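Local coordinates for metallocarboxypeptidase (Trypanosoma cruzi, PDB 3DWC), which probably removes C-terminal amino acids other than proline from peptides with broad specificity, as a metal-dependent carboxypeptidase of the M32 family, at residues Leu25-Trp28 against Asp29-Met33; His52-Asp55 against Thr56-Pro60; Met315-Leu318 against Ala319-Val323; Gly442-Val445 against Val446-Ile450. All blocks are in the same frame, centred on the assembly; numbering follows the deposited sequence.

How the interactions relate
The four contacts come in series along one mostly helical chain, and each is one continuous stretch on or at the end of a helix. Interactions 1 and 2 lie on the consecutive helices 3-32 and 39-57, their centres about 25 Å apart, and both reach the second subunit. Interactions 3 and 4, on helices 312-326 and 443-451, have centres about 17 Å apart and touch, Phe317 CB packing 3.8 Å from Ile450 O. Interaction 2 is about 50 Å from this pair, centre to centre, across the middle of the chain. One pair therefore belongs to the dimer-facing helices, whereas the other joins helices distant in sequence but adjacent in the fold.

Interaction 1: Leu25-Trp28 against Asp29-Met33; sequences LADW and DSHTM
Trp28 and Thr32 meet one turn apart near the end of helix 3-32, where side-chain hydroxyls supplement the backbone bonds. The compact part lies round the indole. Thr32 OG1 sits 3.2 Å above its plane, offset toward the rim, and CG2 makes a CH-pi contact over the five-membered ring, 4.0 Å from its centroid. With chi1 at 53°, OG1 stands between the Thr32 backbone N and carbonyl carbon, from where it bonds Trp28 O; His31 N grips the same oxygen from the opposite face of the carbonyl plane. Met33 CE lies 3.7 Å from Trp28 CH2. Arg248 adds a cation-pi contact to the indole, and Asp29 forms salt bridges to Arg42 and to Arg248 of the second subunit. The side chain of Trp28 is about 10 Å from that of Glu268, the predicted proton donor/acceptor.

The other flank is more open to solvent, with fewer side-chain contacts. There exposed His31 turns the edge of its ring to the Asp27 carboxylate, their planes 81° apart, and its ND1 makes a weak bond to Asp27 O at 2.9 Å. A firmer bond to that carbonyl comes from Ser30 OG, 2.7 Å from Asp27 O and tilted 21° from the carbonyl plane.

Interaction 2: His52-Asp55 against Thr56-Pro60; sequences HMHD and TITAP
Thr56 and Thr58 each reach back four residues, to His52 and His54, and each adds a hydroxyl bond to a backbone one. Among the hydrogen bonds, His52 O receives Thr56 N almost straight on, at 2.9 Å, and Thr56 OG1 from above its carbonyl plane, at 2.8 Å. His54 O is likewise gripped twice: Thr58 OG1 at 2.6 Å and Thr58 N at 3.0 Å arrive from opposite faces of the carbonyl plane. Ile57 N continues the helical pattern to Met53 O.

The ring contacts differ. Over His52 it is the hydroxyl that lies above the ring centre, Thr56 OG1 being 3.7 Å from the plane. Over His54 it is the methyl, Thr58 CG2 making a CH-pi contact 3.9 Å from the centroid. A chi1 of 64° turns Thr58 OG1 to the carbonyl while its methyl covers the imidazole.

Outside partners engage both rings. Glu94 and Glu99 bond ND1 and NE2 of His54 and so hold its rotation, while His52 meets Tyr19 and stacks on His52 of the second subunit. The whole is the last turn of helix 39-57, with Thr58 the first residue to leave helical angles, reinforced by threonine hydroxyls on backbone carbonyls.

Interaction 3: Met315-Leu318 against Ala319-Val323; sequences MEFL and APRLV
Met315-Leu318 and Ala319-Val323 form one continuous helix with a kink at Pro320, whose nitrogen has no hydrogen to give the preceding turn; Ala319 N still bonds Met315 O at 3.0 Å, and Leu322 N bonds Leu318 O at 3.0 Å. The backbone bond is absent there, and the ring fills the space of an N-H: Pro320 CD is 3.2 Å from Glu316 O and 3.4 Å from Phe317 O.

On one flank Arg321 lies over a face of the Phe317 ring in a cation-pi contact, CZ standing 4.6 Å from the centroid and toward the rim. The guanidinium does not stack flat: its plane is turned 78° from the ring, bringing NE over CZ of the phenyl and NH2 to 3.6 Å from CE1. Phe317 points its CG opposite the backbone nitrogen (chi1 -169°), and the arginine bends back at chi2 (-69°), which carries its end over the ring. One face of the guanidinium also covers Phe317 O. Phe218 of helix 209-222 packs against both residues, and Glu324 offers Arg321 NH1 a long, weak ion pair.

On another flank Leu318 and Leu322 meet through their branches, CD1 to CD2 at 4.0 Å, and reach Phe219 and Leu215 respectively on helix 209-222. The arrangement is that of a proline-kinked helix with an i to i+4 aromatic-arginine pair, packed between helices 209-222 and 334-341.

Interaction 4: Gly442-Val445 against Val446-Ile450; sequences GEEV and VDDCI
Gly442 is the N-cap of helix 443-451, and the contact between Gly442-Val445 and Val446-Ile450 comprises its opening turns. As the first residue beyond helix 421-441, Gly442 has a positive phi of 105° and turns the chain out of that helix in a backbone region that residues with a side chain seldom adopt. Its own carbonyl starts the new helix, for Gly442 O accepts Val446 N at 3.1 Å in a nearly straight bond. The same i to i+4 pattern continues from Asp447 N to Glu443 O, Asp448 N to Glu444 O and Cys449 N to Val445 O, the last at 2.9 Å.

Side chains touch more sparingly. Val446 CG2 comes within 3.4 Å of Gly442 O, and Val445 CG1 approaches Cys449 SG at 4.3 Å. Glu444 and Asp448 run side by side and point the same way, their carboxylate planes 13° apart. Glu444 OE1 remains 5.0 Å from Asp448 OD2, and Glu443 OE1 is equally distant from Asp447 OD2, so like charges are near without touching. Cations probably ease the repulsion: Arg438 forms salt bridges with both Glu443 and Asp447, and Arg451 with Asp448. The helix dipole would probably also favour Glu443 and Glu444 in the first turn.

Helix 443-451 thus follows directly after helix 421-441, with Gly442 as the only residue between them. Val446 packs on Met434 and Leu441 of that helix and on Ile458 of helix 456-467, while Ile450 meets Ala313 and Phe314 of helix 312-326.

Interaction 1: Leu25-Trp28 against Asp29-Met33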
loop_
_atom_site.group_PDB
_atom_site.type_symbol
_atom_site.label_atom_id
_atom_site.label_comp_id
_atom_site.label_asym_id
_atom_site.label_seq_id
_atom_site.Cartn_x
_atom_site.Cartn_y
_atom_site.Cartn_z
ATOM N N LEU B 25 -2.469 1.871 -5.716
ATOM C CA LEU B 25 -1.731 1.386 -4.527
ATOM C C LEU B 25 -2.639 0.552 -3.713
ATOM O O LEU B 25 -2.288 -0.568 -3.331
ATOM C CB LEU B 25 -1.245 2.538 -3.661
ATOM C CG LEU B 25 -0.349 2.122 -2.465
ATOM C CD1 LEU B 25 0.973 1.466 -3.010
ATOM C CD2 LEU B 25 -0.027 3.353 -1.565
ATOM N N ALA B 26 -3.820 1.096 -3.438
ATOM C CA ALA B 26 -4.846 0.392 -2.637
ATOM C C ALA B 26 -5.207 -0.952 -3.262
ATOM O O ALA B 26 -5.410 -1.929 -2.558
ATOM C CB ALA B 26 -6.108 1.269 -2.486
ATOM N N ASP B 27 -5.247 -1.007 -4.588
ATOM C CA ASP B 27 -5.610 -2.254 -5.282
ATOM C C ASP B 27 -4.443 -3.225 -5.199
ATOM O O ASP B 27 -4.624 -4.361 -4.850
ATOM C CB ASP B 27 -6.034 -1.989 -6.718
ATOM C CG ASP B 27 -6.569 -3.237 -7.399
ATOM O OD1 ASP B 27 -7.574 -3.809 -6.905
ATOM O OD2 ASP B 27 -5.946 -3.688 -8.348
ATOM N N TRP B 28 -3.230 -2.756 -5.479
ATOM C CA TRP B 28 -2.049 -3.593 -5.338
ATOM C C TRP B 28 -1.954 -4.229 -3.947
ATOM O O TRP B 28 -1.774 -5.459 -3.807
ATOM C CB TRP B 28 -0.753 -2.799 -5.722
ATOM C CG TRP B 28 0.490 -3.567 -5.416
ATOM C CD1 TRP B 28 1.113 -4.453 -6.222
ATOM C CD2 TRP B 28 1.228 -3.551 -4.176
ATOM N NE1 TRP B 28 2.194 -5.022 -5.563
ATOM C CE2 TRP B 28 2.268 -4.494 -4.294
ATOM C CE3 TRP B 28 1.042 -2.909 -2.947
ATOM C CZ2 TRP B 28 3.189 -4.737 -3.261
ATOM C CZ3 TRP B 28 1.949 -3.180 -1.896
ATOM C CH2 TRP B 28 3.006 -4.091 -2.066
ATOM N N ASP B 29 -2.163 -3.413 -2.907
ATOM C CA ASP B 29 -1.994 -3.838 -1.541
ATOM C C ASP B 29 -3.064 -4.823 -1.143
ATOM O O ASP B 29 -2.792 -5.757 -0.345
ATOM C CB ASP B 29 -1.992 -2.574 -0.650
ATOM C CG ASP B 29 -1.818 -2.871 0.789
ATOM O OD1 ASP B 29 -0.689 -2.770 1.284
ATOM O OD2 ASP B 29 -2.795 -3.256 1.449
ATOM N N SER B 30 -4.292 -4.632 -1.641
ATOM C CA SER B 30 -5.387 -5.539 -1.278
ATOM C C SER B 30 -5.069 -6.977 -1.716
ATOM O O SER B 30 -5.546 -7.909 -1.120
ATOM C CB SER B 30 -6.742 -5.096 -1.870
ATOM O OG SER B 30 -6.644 -5.166 -3.280
ATOM N N HIS B 31 -4.237 -7.125 -2.736
ATOM C CA HIS B 31 -3.877 -8.442 -3.291
ATOM C C HIS B 31 -2.580 -9.028 -2.769
ATOM O O HIS B 31 -2.329 -10.208 -3.026
ATOM C CB HIS B 31 -3.762 -8.361 -4.826
ATOM C CG HIS B 31 -5.061 -8.095 -5.489
ATOM N ND1 HIS B 31 -5.362 -6.888 -6.072
ATOM C CD2 HIS B 31 -6.184 -8.856 -5.590
ATOM C CE1 HIS B 31 -6.605 -6.920 -6.529
ATOM N NE2 HIS B 31 -7.134 -8.093 -6.225
ATOM N N THR B 32 -1.783 -8.228 -2.059
ATOM C CA THR B 32 -0.420 -8.611 -1.701
ATOM C C THR B 32 -0.248 -8.575 -0.202
ATOM O O THR B 32 0.071 -9.586 0.383
ATOM C CB THR B 32 0.632 -7.719 -2.361
ATOM O OG1 THR B 32 0.356 -6.342 -2.087
ATOM C CG2 THR B 32 0.626 -7.925 -3.825
ATOM N N MET B 33 -0.533 -7.432 0.428
ATOM C CA MET B 33 -0.157 -7.213 1.822
ATOM C C MET B 33 -1.338 -7.253 2.767
ATOM O O MET B 33 -1.163 -7.515 3.960
ATOM C CB MET B 33 0.527 -5.843 1.980
ATOM C CG MET B 33 1.761 -5.612 1.114
ATOM S SD MET B 33 2.960 -6.914 1.505
ATOM C CE MET B 33 3.901 -6.999 0.033
#

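Interaction 2: His52-Asp55 against Thr56-Pro60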
loop_
_atom_site.group_PDB
_atom_site.type_symbol
_atom_site.label_atom_id
_atom_site.label_comp_id
_atom_site.label_asym_id
_atom_site.label_seq_id
_atom_site.Cartn_x
_atom_site.Cartn_y
_atom_site.Cartn_z
ATOM N N HIS B 52 -15.195 10.240 -6.141
ATOM C CA HIS B 52 -14.661 11.587 -6.299
ATOM C C HIS B 52 -14.073 11.734 -7.702
ATOM O O HIS B 52 -14.352 12.696 -8.410
ATOM C CB HIS B 52 -13.634 11.894 -5.206
ATOM C CG HIS B 52 -13.098 13.293 -5.252
ATOM N ND1 HIS B 52 -13.906 14.400 -5.183
ATOM C CD2 HIS B 52 -11.834 13.757 -5.408
ATOM C CE1 HIS B 52 -13.165 15.490 -5.286
ATOM N NE2 HIS B 52 -11.902 15.126 -5.422
ATOM N N MET B 53 -13.297 10.747 -8.133
ATOM C CA MET B 53 -12.752 10.774 -9.489
ATOM C C MET B 53 -13.881 10.872 -10.502
ATOM O O MET B 53 -13.802 11.653 -11.442
ATOM C CB MET B 53 -11.914 9.551 -9.754
ATOM C CG MET B 53 -10.736 9.464 -8.843
ATOM S SD MET B 53 -9.722 8.038 -9.164
ATOM C CE MET B 53 -9.094 8.406 -10.806
ATOM N N HIS B 54 -14.955 10.122 -10.287
ATOM C CA HIS B 54 -16.112 10.188 -11.170
ATOM C C HIS B 54 -16.796 11.566 -11.230
ATOM O O HIS B 54 -17.140 12.035 -12.328
ATOM C CB HIS B 54 -17.144 9.154 -10.760
ATOM C CG HIS B 54 -18.393 9.205 -11.580
ATOM N ND1 HIS B 54 -18.455 8.714 -12.866
ATOM C CD2 HIS B 54 -19.627 9.682 -11.297
ATOM C CE1 HIS B 54 -19.683 8.867 -13.330
ATOM N NE2 HIS B 54 -20.410 9.459 -12.400
ATOM N N ASP B 55 -17.022 12.185 -10.067
ATOM C CA ASP B 55 -17.601 13.521 -9.979
ATOM C C ASP B 55 -16.697 14.583 -10.601
ATOM O O ASP B 55 -17.178 15.525 -11.215
ATOM C CB ASP B 55 -17.851 13.909 -8.521
ATOM C CG ASP B 55 -18.942 13.096 -7.873
ATOM O OD1 ASP B 55 -19.676 12.377 -8.577
ATOM O OD2 ASP B 55 -19.058 13.158 -6.644
ATOM N N THR B 56 -15.387 14.417 -10.440
ATOM C CA THR B 56 -14.412 15.327 -11.006
ATOM C C THR B 56 -14.443 15.325 -12.536
ATOM O O THR B 56 -14.560 16.394 -13.141
ATOM C CB THR B 56 -13.000 14.982 -10.495
ATOM O OG1 THR B 56 -13.010 15.059 -9.069
ATOM C CG2 THR B 56 -11.955 15.959 -11.028
ATOM N N ILE B 57 -14.379 14.143 -13.156
ATOM C CA ILE B 57 -14.364 14.048 -14.637
ATOM C C ILE B 57 -15.728 14.305 -15.273
ATOM O O ILE B 57 -15.791 14.684 -16.442
ATOM C CB ILE B 57 -13.782 12.687 -15.164
ATOM C CG1 ILE B 57 -13.193 12.859 -16.603
ATOM C CG2 ILE B 57 -14.821 11.596 -15.097
ATOM C CD1 ILE B 57 -12.529 11.601 -17.218
ATOM N N THR B 58 -16.814 14.118 -14.512
ATOM C CA THR B 58 -18.165 14.291 -15.032
ATOM C C THR B 58 -18.804 15.626 -14.671
ATOM O O THR B 58 -19.961 15.842 -14.988
ATOM C CB THR B 58 -19.136 13.174 -14.589
ATOM O OG1 THR B 58 -19.300 13.210 -13.168
ATOM C CG2 THR B 58 -18.658 11.804 -15.063
ATOM N N ALA B 59 -18.078 16.538 -14.041
ATOM C CA ALA B 59 -18.665 17.846 -13.761
ATOM C C ALA B 59 -18.983 18.552 -15.089
ATOM O O ALA B 59 -18.285 18.357 -16.093
ATOM C CB ALA B 59 -17.735 18.689 -12.883
ATOM N N PRO B 60 -20.080 19.329 -15.124
ATOM C CA PRO B 60 -20.393 20.092 -16.324
ATOM C C PRO B 60 -19.207 20.836 -16.937
ATOM O O PRO B 60 -19.043 20.794 -18.155
ATOM C CB PRO B 60 -21.472 21.048 -15.840
ATOM C CG PRO B 60 -22.204 20.230 -14.807
ATOM C CD PRO B 60 -21.115 19.508 -14.088
#

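Interaction 3: Met315-Leu318 against Ala319-Val323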
loop_
_atom_site.group_PDB
_atom_site.type_symbol
_atom_site.label_atom_id
_atom_site.label_comp_id
_atom_site.label_asym_id
_atom_site.label_seq_id
_atom_site.Cartn_x
_atom_site.Cartn_y
_atom_site.Cartn_z
ATOM N N MET B 315 16.312 -21.054 -24.620
ATOM C CA MET B 315 16.580 -22.299 -23.896
ATOM C C MET B 315 18.068 -22.500 -23.648
ATOM O O MET B 315 18.474 -23.125 -22.664
ATOM C CB MET B 315 15.977 -23.505 -24.649
ATOM C CG MET B 315 14.439 -23.478 -24.747
ATOM S SD MET B 315 13.556 -23.212 -23.178
ATOM C CE MET B 315 13.187 -21.477 -23.238
ATOM N N GLU B 316 18.875 -22.019 -24.592
ATOM C CA GLU B 316 20.311 -22.109 -24.501
ATOM C C GLU B 316 20.870 -21.280 -23.369
ATOM O O GLU B 316 21.785 -21.707 -22.663
ATOM C CB GLU B 316 20.942 -21.653 -25.798
ATOM C CG GLU B 316 20.544 -22.492 -26.962
ATOM C CD GLU B 316 21.353 -22.158 -28.217
ATOM O OE1 GLU B 316 22.558 -21.803 -28.075
ATOM O OE2 GLU B 316 20.746 -22.218 -29.314
ATOM N N PHE B 317 20.315 -20.075 -23.215
ATOM C CA PHE B 317 20.555 -19.286 -22.033
ATOM C C PHE B 317 19.933 -19.856 -20.719
ATOM O O PHE B 317 20.555 -19.843 -19.656
ATOM C CB PHE B 317 20.044 -17.874 -22.261
ATOM C CG PHE B 317 20.484 -16.915 -21.194
ATOM C CD1 PHE B 317 21.776 -16.393 -21.190
ATOM C CD2 PHE B 317 19.597 -16.511 -20.204
ATOM C CE1 PHE B 317 22.191 -15.495 -20.192
ATOM C CE2 PHE B 317 20.000 -15.605 -19.213
ATOM C CZ PHE B 317 21.305 -15.103 -19.217
ATOM N N LEU B 318 18.693 -20.320 -20.790
ATOM C CA LEU B 318 17.976 -20.769 -19.604
ATOM C C LEU B 318 18.545 -22.017 -18.932
ATOM O O LEU B 318 18.698 -22.070 -17.688
ATOM C CB LEU B 318 16.504 -21.032 -19.958
ATOM C CG LEU B 318 15.616 -21.577 -18.827
ATOM C CD1 LEU B 318 15.595 -20.614 -17.640
ATOM C CD2 LEU B 318 14.218 -21.899 -19.349
ATOM N N ALA B 319 18.820 -23.037 -19.733
ATOM C CA ALA B 319 19.214 -24.345 -19.194
ATOM C C ALA B 319 20.312 -24.314 -18.133
ATOM O O ALA B 319 20.134 -24.902 -17.023
ATOM C CB ALA B 319 19.550 -25.305 -20.327
ATOM N N PRO B 320 21.449 -23.675 -18.432
ATOM C CA PRO B 320 22.492 -23.562 -17.402
ATOM C C PRO B 320 22.159 -22.709 -16.176
ATOM O O PRO B 320 22.781 -22.893 -15.123
ATOM C CB PRO B 320 23.675 -22.901 -18.155
ATOM C CG PRO B 320 23.320 -22.912 -19.584
ATOM C CD PRO B 320 21.849 -23.009 -19.690
ATOM N N ARG B 321 21.253 -21.742 -16.301
ATOM C CA ARG B 321 20.722 -21.087 -15.113
ATOM C C ARG B 321 19.886 -22.028 -14.285
ATOM O O ARG B 321 19.854 -21.913 -13.051
ATOM C CB ARG B 321 19.864 -19.889 -15.447
ATOM C CG ARG B 321 20.539 -18.890 -16.362
ATOM C CD ARG B 321 21.675 -18.166 -15.719
ATOM N NE ARG B 321 22.533 -17.691 -16.784
ATOM C CZ ARG B 321 23.527 -18.383 -17.330
ATOM N NH1 ARG B 321 23.909 -19.572 -16.836
ATOM N NH2 ARG B 321 24.201 -17.840 -18.341
ATOM N N LEU B 322 19.213 -22.976 -14.920
ATOM C CA LEU B 322 18.428 -23.933 -14.138
ATOM C C LEU B 322 19.384 -24.836 -13.385
ATOM O O LEU B 322 19.103 -25.209 -12.259
ATOM C CB LEU B 322 17.461 -24.756 -14.988
ATOM C CG LEU B 322 16.357 -23.992 -15.728
ATOM C CD1 LEU B 322 15.616 -24.936 -16.710
ATOM C CD2 LEU B 322 15.414 -23.329 -14.773
ATOM N N VAL B 323 20.513 -25.188 -13.980
ATOM C CA VAL B 323 21.527 -26.003 -13.261
ATOM C C VAL B 323 22.111 -25.220 -12.055
ATOM O O VAL B 323 22.166 -25.702 -10.933
ATOM C CB VAL B 323 22.641 -26.476 -14.219
ATOM C CG1 VAL B 323 23.817 -27.149 -13.425
ATOM C CG2 VAL B 323 22.052 -27.403 -15.245
#

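Interaction 4: Gly442-Val445 against Val446-Ile450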
loop_
_atom_site.group_PDB
_atom_site.type_symbol
_atom_site.label_atom_id
_atom_site.label_comp_id
_atom_site.label_asym_id
_atom_site.label_seq_id
_atom_site.Cartn_x
_atom_site.Cartn_y
_atom_site.Cartn_z
ATOM N N GLY B 442 18.699 -8.177 -37.817
ATOM C CA GLY B 442 19.256 -9.377 -38.417
ATOM C C GLY B 442 18.905 -10.598 -37.576
ATOM O O GLY B 442 18.909 -10.562 -36.372
ATOM N N GLU B 443 18.650 -11.701 -38.234
ATOM C CA GLU B 443 18.210 -12.918 -37.580
ATOM C C GLU B 443 19.245 -13.473 -36.604
ATOM O O GLU B 443 18.917 -13.802 -35.460
ATOM C CB GLU B 443 17.869 -13.958 -38.647
ATOM C CG GLU B 443 16.570 -13.558 -39.419
ATOM C CD GLU B 443 15.340 -13.908 -38.645
ATOM O OE1 GLU B 443 15.478 -14.727 -37.716
ATOM O OE2 GLU B 443 14.250 -13.388 -38.970
ATOM N N GLU B 444 20.486 -13.533 -37.042
ATOM C CA GLU B 444 21.577 -14.069 -36.223
ATOM C C GLU B 444 21.906 -13.126 -35.036
ATOM O O GLU B 444 22.199 -13.578 -33.910
ATOM C CB GLU B 444 22.795 -14.347 -37.147
ATOM C CG GLU B 444 24.198 -14.403 -36.503
ATOM C CD GLU B 444 25.321 -14.398 -37.547
ATOM O OE1 GLU B 444 26.075 -13.379 -37.602
ATOM O OE2 GLU B 444 25.412 -15.397 -38.333
ATOM N N VAL B 445 21.787 -11.819 -35.247
ATOM C CA VAL B 445 21.973 -10.848 -34.162
ATOM C C VAL B 445 20.905 -11.028 -33.048
ATOM O O VAL B 445 21.230 -11.111 -31.874
ATOM C CB VAL B 445 21.905 -9.406 -34.682
ATOM C CG1 VAL B 445 21.867 -8.384 -33.517
ATOM C CG2 VAL B 445 23.067 -9.152 -35.700
ATOM N N VAL B 446 19.635 -11.081 -33.422
ATOM C CA VAL B 446 18.577 -11.298 -32.441
ATOM C C VAL B 446 18.832 -12.613 -31.724
ATOM O O VAL B 446 18.792 -12.639 -30.518
ATOM C CB VAL B 446 17.171 -11.252 -33.058
ATOM C CG1 VAL B 446 16.086 -11.548 -32.006
ATOM C CG2 VAL B 446 16.931 -9.894 -33.729
ATOM N N ASP B 447 19.072 -13.706 -32.451
ATOM C CA ASP B 447 19.353 -14.995 -31.797
ATOM C C ASP B 447 20.530 -14.929 -30.815
ATOM O O ASP B 447 20.457 -15.496 -29.711
ATOM C CB ASP B 447 19.581 -16.096 -32.811
ATOM C CG ASP B 447 18.308 -16.515 -33.525
ATOM O OD1 ASP B 447 17.199 -16.187 -33.035
ATOM O OD2 ASP B 447 18.436 -17.174 -34.584
ATOM N N ASP B 448 21.576 -14.198 -31.178
ATOM C CA ASP B 448 22.720 -14.040 -30.287
ATOM C C ASP B 448 22.356 -13.278 -29.027
ATOM O O ASP B 448 22.788 -13.674 -27.951
ATOM C CB ASP B 448 23.901 -13.335 -30.969
ATOM C CG ASP B 448 24.609 -14.208 -31.927
ATOM O OD1 ASP B 448 24.251 -15.396 -31.970
ATOM O OD2 ASP B 448 25.513 -13.703 -32.651
ATOM N N CYS B 449 21.586 -12.186 -29.156
ATOM C CA CYS B 449 21.069 -11.454 -28.001
ATOM C C CYS B 449 20.273 -12.343 -27.057
ATOM O O CYS B 449 20.470 -12.310 -25.848
ATOM C CB CYS B 449 20.174 -10.288 -28.442
ATOM S SG CYS B 449 21.034 -8.970 -29.387
ATOM N N ILE B 450 19.350 -13.118 -27.610
ATOM C CA ILE B 450 18.527 -13.998 -26.812
ATOM C C ILE B 450 19.364 -15.092 -26.142
ATOM O O ILE B 450 19.318 -15.235 -24.930
ATOM C CB ILE B 450 17.359 -14.620 -27.648
ATOM C CG1 ILE B 450 16.368 -13.525 -28.128
ATOM C CG2 ILE B 450 16.603 -15.665 -26.811
ATOM C CD1 ILE B 450 15.282 -13.976 -29.186
#